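Local coordinates for protein dihydropyrimidinase (Brevibacillus agri, PDB 3SFW) that catalyses the reversible hydrolytic ring opening of dihydropyrimidines to N-carbamoyl-beta-amino acids, probably at its two-zinc centre, at residues A[10-15]-A[50-55]; A[17-22]-A[29-34]; A[95-100]-A[126-131]. All coordinates share one frame; numbering follows the deposited sequence.

In the fold
Near the N terminus, strand 9-11 turns back through 12-15 into strand 16-18, and strands 20-24 and 27-32 follow as a hairpin. Interaction 2 is the pairing within that hairpin and closes a short loop. Interaction 1 closes a longer one, returning the chain at 50-55 to strand 9-11, so interaction 2 lies wholly within its span. The two touch: Val21 packs on Val10 and Leu50, and both reach the second subunit. Strand 49-59 carries the zinc ligand His58 near its end. Interaction 3 comes later, in series with both. It closes a loop holding helix 101-112 and strand 119-124, and joins the loops after strands 86-93 and 119-124, across the chain's centre.

Interaction 1: A[10-15]-A[50-55]; sequences VVTASD and LLPGGI
Val10 and Leu50 pair in a parallel beta bridge that joins strand 9-11 to the start of strand 49-59. One backbone hydrogen bond crosses between the segments, from Val11 N to Leu50 O, at 3.1 Å and nearly straight (170°). Leu50 also bonds to the backbone of Thr9, so it is tied to the residues before and after Val10, as in a parallel bridge. Pro52 has no N-H to continue the pairing. Its CD lies 3.2 Å from Val11 O instead.

The apolar contacts fall on two faces. On one, Val10 CG2 meets Leu50 CD2 at 4.0 Å, the side chains crossing obliquely, and Val21 of strand 20-24 packs on both. On the other, chi1 of Leu51 (-54°) puts CG beside the backbone N. CD2, branching from that CG, meets Val11 CB at 4.0 Å, and helix 361-376 touches Val11 through Leu361.

Past Val11 the chain turns toward strand 16-18. Asp15 OD1 is hydrogen-bonded to Thr384 OG1 of the second subunit. The turn is an ST motif: Thr12 OG1 accepts from Asp15 N at 3.0 Å.

Interaction 2: A[17-22]-A[29-34]; sequences YQADVL and VAIGSD
Leu22 faces both Val29 and Ala30, a classic beta bulge in the hairpin of strands 20-24 and 27-32. Leu22 O takes two N-H groups, from Val29 N at 2.9 Å and, weakly, from Ala30 N at 3.3 Å. In return Leu22 N gives a nearly straight bond (174°) to Ala30 O at 2.8 Å. Further along, Asp20 and Gly32 form a hydrogen-bonded pair, each N to the other's O. Asp20 N stands well above the carbonyl plane of Gly32, 43° out of it. Val21 and Ile31 form the non-hydrogen-bonded pair in between.

Side chains flank this ladder. Leu22 CG lies 3.8 Å from Val29 CG2, and the two side chains cross at a slant. Ile31 packs on Tyr17, their side chains at about a right angle. Ile31 CG2 sits at the ring edge, 3.7 Å from Tyr17 CE2, and Ile31 CD1 is 3.6 Å from Tyr17 OH. Ala19 CB lies in the ring plane at the edge and also touches Ile31 CG2.

Farther out, Ala30, Ile31 and Gly32 pair with an antiparallel strand of the second subunit, so the sheet continues across the interface. Asp20 OD1 accepts from Asn7 N, and Asp20 OD2 forms a salt bridge with Arg6 NE. These bonds hold the carboxylate at the ladder's end. A water joins it to the opposite strand, donating to Asp20 OD2 at 2.6 Å and to Gly32 O at 3.1 Å.

Interaction 3: A[95-100]-A[126-131]; sequences TSKGES and VSDAND
Two successive loops of the TIM barrel, those after strands 86-93 and 119-124, meet where Thr95 and Lys97 touch Ser127 and Asp128. The Thr95 side chain is about 14 Å from a bound zinc ion, well beyond coordination distance. Ser127 OG donates to Thr95 OG1 at 3.1 Å. Ser127 OG nearly eclipses its own backbone N (chi1 6°), an uncommon torsion. Thr95 OG1 in turn is hydrogen-bonded to Met125 O, which makes it a relay between side chain and backbone of the second loop. An alanine in place of Thr95 would probably leave both Ser127 OG and Met125 O without this partner and weaken the tie between the loops.

The aliphatic part of Lys97 packs against Ser127 and Asp128. Its CG is 3.9 Å from Ser127 CB and 3.6 Å from Asp128 OD2. The charges do not meet, since Lys97 NZ and Asp128 OD2 are 5.9 Å apart. Lys97 NZ instead reaches a water, at 2.7 Å, that also binds Ser127 O.

Ser96 to Glu99 form a type II turn. A second water takes the N-H of Gly98 in this turn and donates to Asp128 OD2 at 2.9 Å.

Interaction 1: A[10-15]-A[50-55]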
# COMPACT_ATOMS: atom_id res chain seq x y z
N VAL A 10 -31.69 -9.48 25.08
CA VAL A 10 -31.01 -10.34 24.08
C VAL A 10 -30.09 -9.48 23.21
O VAL A 10 -30.51 -8.45 22.69
CB VAL A 10 -32.06 -11.04 23.18
CG1 VAL A 10 -31.36 -11.96 22.07
CG2 VAL A 10 -33.02 -11.87 24.08
N VAL A 11 -28.84 -9.90 23.05
CA VAL A 11 -27.91 -9.21 22.16
C VAL A 11 -27.32 -10.28 21.30
O VAL A 11 -26.82 -11.29 21.81
CB VAL A 11 -26.73 -8.56 22.93
CG1 VAL A 11 -25.78 -7.85 21.92
CG2 VAL A 11 -27.25 -7.59 23.97
N THR A 12 -27.43 -10.12 19.99
CA THR A 12 -26.80 -11.07 19.08
C THR A 12 -25.88 -10.27 18.16
O THR A 12 -25.54 -9.11 18.45
CB THR A 12 -27.81 -11.84 18.24
OG1 THR A 12 -28.46 -10.91 17.35
CG2 THR A 12 -28.89 -12.58 19.12
N ALA A 13 -25.41 -10.89 17.07
CA ALA A 13 -24.47 -10.17 16.21
C ALA A 13 -25.16 -9.04 15.48
O ALA A 13 -24.48 -8.12 15.00
CB ALA A 13 -23.77 -11.11 15.23
N SER A 14 -26.48 -9.16 15.29
CA SER A 14 -27.25 -8.07 14.66
C SER A 14 -28.15 -7.31 15.66
O SER A 14 -28.14 -6.07 15.73
CB SER A 14 -28.05 -8.60 13.47
OG SER A 14 -28.73 -9.85 13.77
N ASP A 15 -28.85 -8.07 16.50
CA ASP A 15 -30.03 -7.54 17.17
C ASP A 15 -29.70 -7.18 18.62
O ASP A 15 -28.77 -7.77 19.22
CB ASP A 15 -31.14 -8.60 17.14
CG ASP A 15 -31.68 -8.83 15.73
OD1 ASP A 15 -32.18 -7.86 15.16
OD2 ASP A 15 -31.55 -9.94 15.22
N LEU A 50 -28.65 -11.59 27.65
CA LEU A 50 -28.61 -12.97 27.14
C LEU A 50 -27.72 -12.94 25.91
O LEU A 50 -28.08 -12.31 24.89
CB LEU A 50 -30.01 -13.45 26.71
CG LEU A 50 -31.05 -13.75 27.78
CD1 LEU A 50 -31.32 -12.61 28.63
CD2 LEU A 50 -32.36 -14.33 27.21
N LEU A 51 -26.59 -13.64 25.98
CA LEU A 51 -25.63 -13.71 24.86
C LEU A 51 -25.65 -15.09 24.26
O LEU A 51 -25.79 -16.06 25.00
CB LEU A 51 -24.21 -13.43 25.37
CG LEU A 51 -24.05 -12.11 26.14
CD1 LEU A 51 -22.63 -11.96 26.68
CD2 LEU A 51 -24.40 -10.94 25.22
N PRO A 52 -25.45 -15.21 22.93
CA PRO A 52 -25.14 -16.55 22.41
C PRO A 52 -23.85 -17.05 23.07
O PRO A 52 -22.90 -16.27 23.24
CB PRO A 52 -24.91 -16.31 20.89
CG PRO A 52 -25.61 -14.97 20.60
CD PRO A 52 -25.35 -14.17 21.89
N GLY A 53 -23.81 -18.32 23.43
CA GLY A 53 -22.63 -18.83 24.14
C GLY A 53 -21.43 -18.58 23.27
O GLY A 53 -21.48 -18.79 22.06
N GLY A 54 -20.31 -18.17 23.88
CA GLY A 54 -19.07 -18.03 23.11
C GLY A 54 -18.68 -19.34 22.44
O GLY A 54 -18.95 -20.39 22.95
N ILE A 55 -18.06 -19.27 21.25
CA ILE A 55 -17.53 -20.48 20.60
C ILE A 55 -16.06 -20.19 20.41
O ILE A 55 -15.70 -19.17 19.81
CB ILE A 55 -18.17 -20.71 19.22
CG1 ILE A 55 -19.70 -20.86 19.38
CG2 ILE A 55 -17.53 -21.96 18.52
CD1 ILE A 55 -20.43 -20.91 18.02

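Interaction 2: A[17-22]-A[29-34]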
# COMPACT_ATOMS: atom_id res chain seq x y z
N TYR A 17 -32.46 -6.29 22.01
CA TYR A 17 -33.90 -6.09 22.29
C TYR A 17 -34.27 -6.75 23.58
O TYR A 17 -33.61 -7.70 24.02
CB TYR A 17 -34.78 -6.63 21.15
CG TYR A 17 -34.65 -8.10 20.83
CD1 TYR A 17 -33.65 -8.57 19.95
CD2 TYR A 17 -35.44 -9.05 21.46
CE1 TYR A 17 -33.52 -9.93 19.68
CE2 TYR A 17 -35.32 -10.42 21.17
CZ TYR A 17 -34.33 -10.85 20.30
OH TYR A 17 -34.17 -12.18 20.06
N GLN A 18 -35.34 -6.25 24.19
CA GLN A 18 -35.85 -6.83 25.42
C GLN A 18 -36.97 -7.80 25.10
O GLN A 18 -37.96 -7.43 24.46
CB GLN A 18 -36.32 -5.70 26.34
CG GLN A 18 -35.16 -5.05 27.03
CD GLN A 18 -35.27 -3.55 27.10
OE1 GLN A 18 -35.87 -3.01 28.04
NE2 GLN A 18 -34.66 -2.86 26.13
N ALA A 19 -36.78 -9.07 25.39
CA ALA A 19 -37.86 -10.02 25.22
C ALA A 19 -37.54 -11.23 26.04
O ALA A 19 -36.40 -11.37 26.53
CB ALA A 19 -37.98 -10.44 23.73
N ASP A 20 -38.53 -12.11 26.18
CA ASP A 20 -38.31 -13.40 26.83
C ASP A 20 -37.96 -14.49 25.83
O ASP A 20 -38.39 -14.47 24.66
CB ASP A 20 -39.55 -13.80 27.61
CG ASP A 20 -39.94 -12.77 28.68
OD1 ASP A 20 -39.13 -11.88 29.04
OD2 ASP A 20 -41.10 -12.85 29.10
N VAL A 21 -37.25 -15.50 26.30
CA VAL A 21 -36.86 -16.61 25.42
C VAL A 21 -37.40 -17.90 26.01
O VAL A 21 -37.19 -18.18 27.19
CB VAL A 21 -35.31 -16.69 25.32
CG1 VAL A 21 -34.85 -17.92 24.51
CG2 VAL A 21 -34.77 -15.40 24.68
N LEU A 22 -38.09 -18.67 25.17
CA LEU A 22 -38.63 -19.96 25.57
C LEU A 22 -37.84 -21.11 24.97
O LEU A 22 -37.65 -21.19 23.74
CB LEU A 22 -40.11 -20.07 25.14
CG LEU A 22 -40.80 -21.41 25.49
CD1 LEU A 22 -40.79 -21.52 27.03
CD2 LEU A 22 -42.26 -21.33 24.96
N VAL A 29 -37.44 -22.26 21.10
CA VAL A 29 -38.68 -22.45 20.32
C VAL A 29 -39.53 -21.19 20.17
O VAL A 29 -40.36 -21.11 19.25
CB VAL A 29 -39.56 -23.63 20.86
CG1 VAL A 29 -38.80 -24.95 20.71
CG2 VAL A 29 -40.01 -23.35 22.28
N ALA A 30 -39.31 -20.19 21.02
CA ALA A 30 -40.03 -18.92 20.87
C ALA A 30 -39.30 -17.79 21.52
O ALA A 30 -38.58 -17.97 22.51
CB ALA A 30 -41.49 -19.03 21.49
N ILE A 31 -39.52 -16.59 21.00
CA ILE A 31 -39.01 -15.41 21.63
C ILE A 31 -40.14 -14.40 21.52
O ILE A 31 -40.81 -14.35 20.49
CB ILE A 31 -37.77 -14.89 20.88
CG1 ILE A 31 -36.69 -16.02 20.83
CG2 ILE A 31 -37.28 -13.57 21.56
CD1 ILE A 31 -35.42 -15.56 19.93
N GLY A 32 -40.35 -13.61 22.56
CA GLY A 32 -41.54 -12.79 22.58
C GLY A 32 -41.66 -11.99 23.84
O GLY A 32 -41.14 -12.37 24.88
N SER A 33 -42.43 -10.91 23.75
CA SER A 33 -42.64 -10.01 24.87
C SER A 33 -43.75 -10.51 25.81
O SER A 33 -43.80 -10.15 26.98
CB SER A 33 -42.99 -8.62 24.32
OG SER A 33 -43.67 -8.75 23.08
N ASP A 34 -44.63 -11.38 25.31
CA ASP A 34 -45.77 -11.83 26.13
C ASP A 34 -46.12 -13.27 25.81
O ASP A 34 -47.20 -13.55 25.30
CB ASP A 34 -46.99 -10.90 25.90
CG ASP A 34 -48.14 -11.16 26.88
OD1 ASP A 34 -47.89 -11.66 28.00
OD2 ASP A 34 -49.32 -10.90 26.50
O HOH W 1 -42.62 -13.75 27.19

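Interaction 3: A[95-100]-A[126-131]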
# COMPACT_ATOMS: atom_id res chain seq x y z
N THR A 95 -1.59 -34.63 14.34
CA THR A 95 -1.22 -35.86 13.60
C THR A 95 0.30 -35.99 13.53
O THR A 95 1.03 -35.03 13.74
CB THR A 95 -1.77 -35.82 12.17
OG1 THR A 95 -1.21 -34.68 11.47
CG2 THR A 95 -3.27 -35.71 12.18
N SER A 96 0.78 -37.19 13.23
CA SER A 96 2.21 -37.41 13.00
C SER A 96 2.41 -38.07 11.63
O SER A 96 1.54 -38.80 11.16
CB SER A 96 2.83 -38.25 14.13
OG SER A 96 2.13 -39.48 14.31
N LYS A 97 3.52 -37.79 10.98
CA LYS A 97 3.77 -38.38 9.66
C LYS A 97 3.76 -39.89 9.75
O LYS A 97 4.14 -40.46 10.77
CB LYS A 97 5.09 -37.90 9.08
CG LYS A 97 5.05 -36.48 8.61
CD LYS A 97 6.44 -35.99 8.38
CE LYS A 97 6.54 -34.51 8.69
NZ LYS A 97 7.68 -33.92 7.95
N GLY A 98 3.25 -40.53 8.70
CA GLY A 98 3.18 -41.98 8.67
C GLY A 98 2.03 -42.59 9.45
O GLY A 98 1.82 -43.79 9.36
N GLU A 99 1.32 -41.78 10.25
CA GLU A 99 0.13 -42.25 10.97
C GLU A 99 -1.13 -41.83 10.17
O GLU A 99 -1.15 -40.74 9.59
CB GLU A 99 0.10 -41.63 12.38
CG GLU A 99 -1.14 -41.98 13.21
CD GLU A 99 -1.55 -40.90 14.27
OE1 GLU A 99 -1.18 -39.70 14.11
OE2 GLU A 99 -2.34 -41.27 15.20
N SER A 100 -2.13 -42.69 10.07
CA SER A 100 -3.35 -42.27 9.34
C SER A 100 -3.98 -41.08 10.04
O SER A 100 -3.90 -40.95 11.28
CB SER A 100 -4.34 -43.40 9.21
OG SER A 100 -5.10 -43.57 10.39
N VAL A 126 -2.48 -31.07 9.45
CA VAL A 126 -1.86 -31.79 8.29
C VAL A 126 -0.35 -31.56 8.36
O VAL A 126 0.09 -30.41 8.43
CB VAL A 126 -2.44 -31.31 6.93
CG1 VAL A 126 -1.81 -32.04 5.75
CG2 VAL A 126 -3.95 -31.53 6.92
N SER A 127 0.42 -32.66 8.51
CA SER A 127 1.91 -32.58 8.62
C SER A 127 2.51 -32.76 7.24
O SER A 127 3.63 -32.34 7.01
CB SER A 127 2.52 -33.68 9.54
OG SER A 127 1.54 -34.64 9.99
N ASP A 128 1.83 -33.50 6.38
CA ASP A 128 2.29 -33.64 5.02
C ASP A 128 1.24 -34.19 4.07
O ASP A 128 0.27 -34.82 4.49
CB ASP A 128 3.59 -34.42 4.94
CG ASP A 128 3.38 -35.88 4.77
OD1 ASP A 128 3.71 -36.42 3.68
OD2 ASP A 128 2.85 -36.48 5.71
N ALA A 129 1.29 -33.72 2.84
CA ALA A 129 0.15 -33.91 1.95
C ALA A 129 0.47 -34.97 0.87
O ALA A 129 0.26 -34.76 -0.33
CB ALA A 129 -0.22 -32.56 1.31
N ASN A 130 1.03 -36.09 1.32
CA ASN A 130 1.23 -37.26 0.45
C ASN A 130 -0.11 -37.78 -0.10
O ASN A 130 -1.19 -37.38 0.36
CB ASN A 130 2.04 -38.36 1.17
CG ASN A 130 1.31 -38.97 2.36
OD1 ASN A 130 1.79 -38.92 3.49
ND2 ASN A 130 0.19 -39.61 2.11
N ASP A 131 -0.07 -38.52 -1.19
CA ASP A 131 -1.31 -38.89 -1.87
C ASP A 131 -2.31 -39.64 -0.97
O ASP A 131 -3.53 -39.52 -1.14
CB ASP A 131 -1.01 -39.73 -3.12
CG ASP A 131 -0.44 -38.91 -4.26
OD1 ASP A 131 -0.38 -37.67 -4.18
OD2 ASP A 131 -0.08 -39.53 -5.29
O HOH W 2 6.16 -31.74 7.40
O HOH W 3 1.53 -38.94 6.64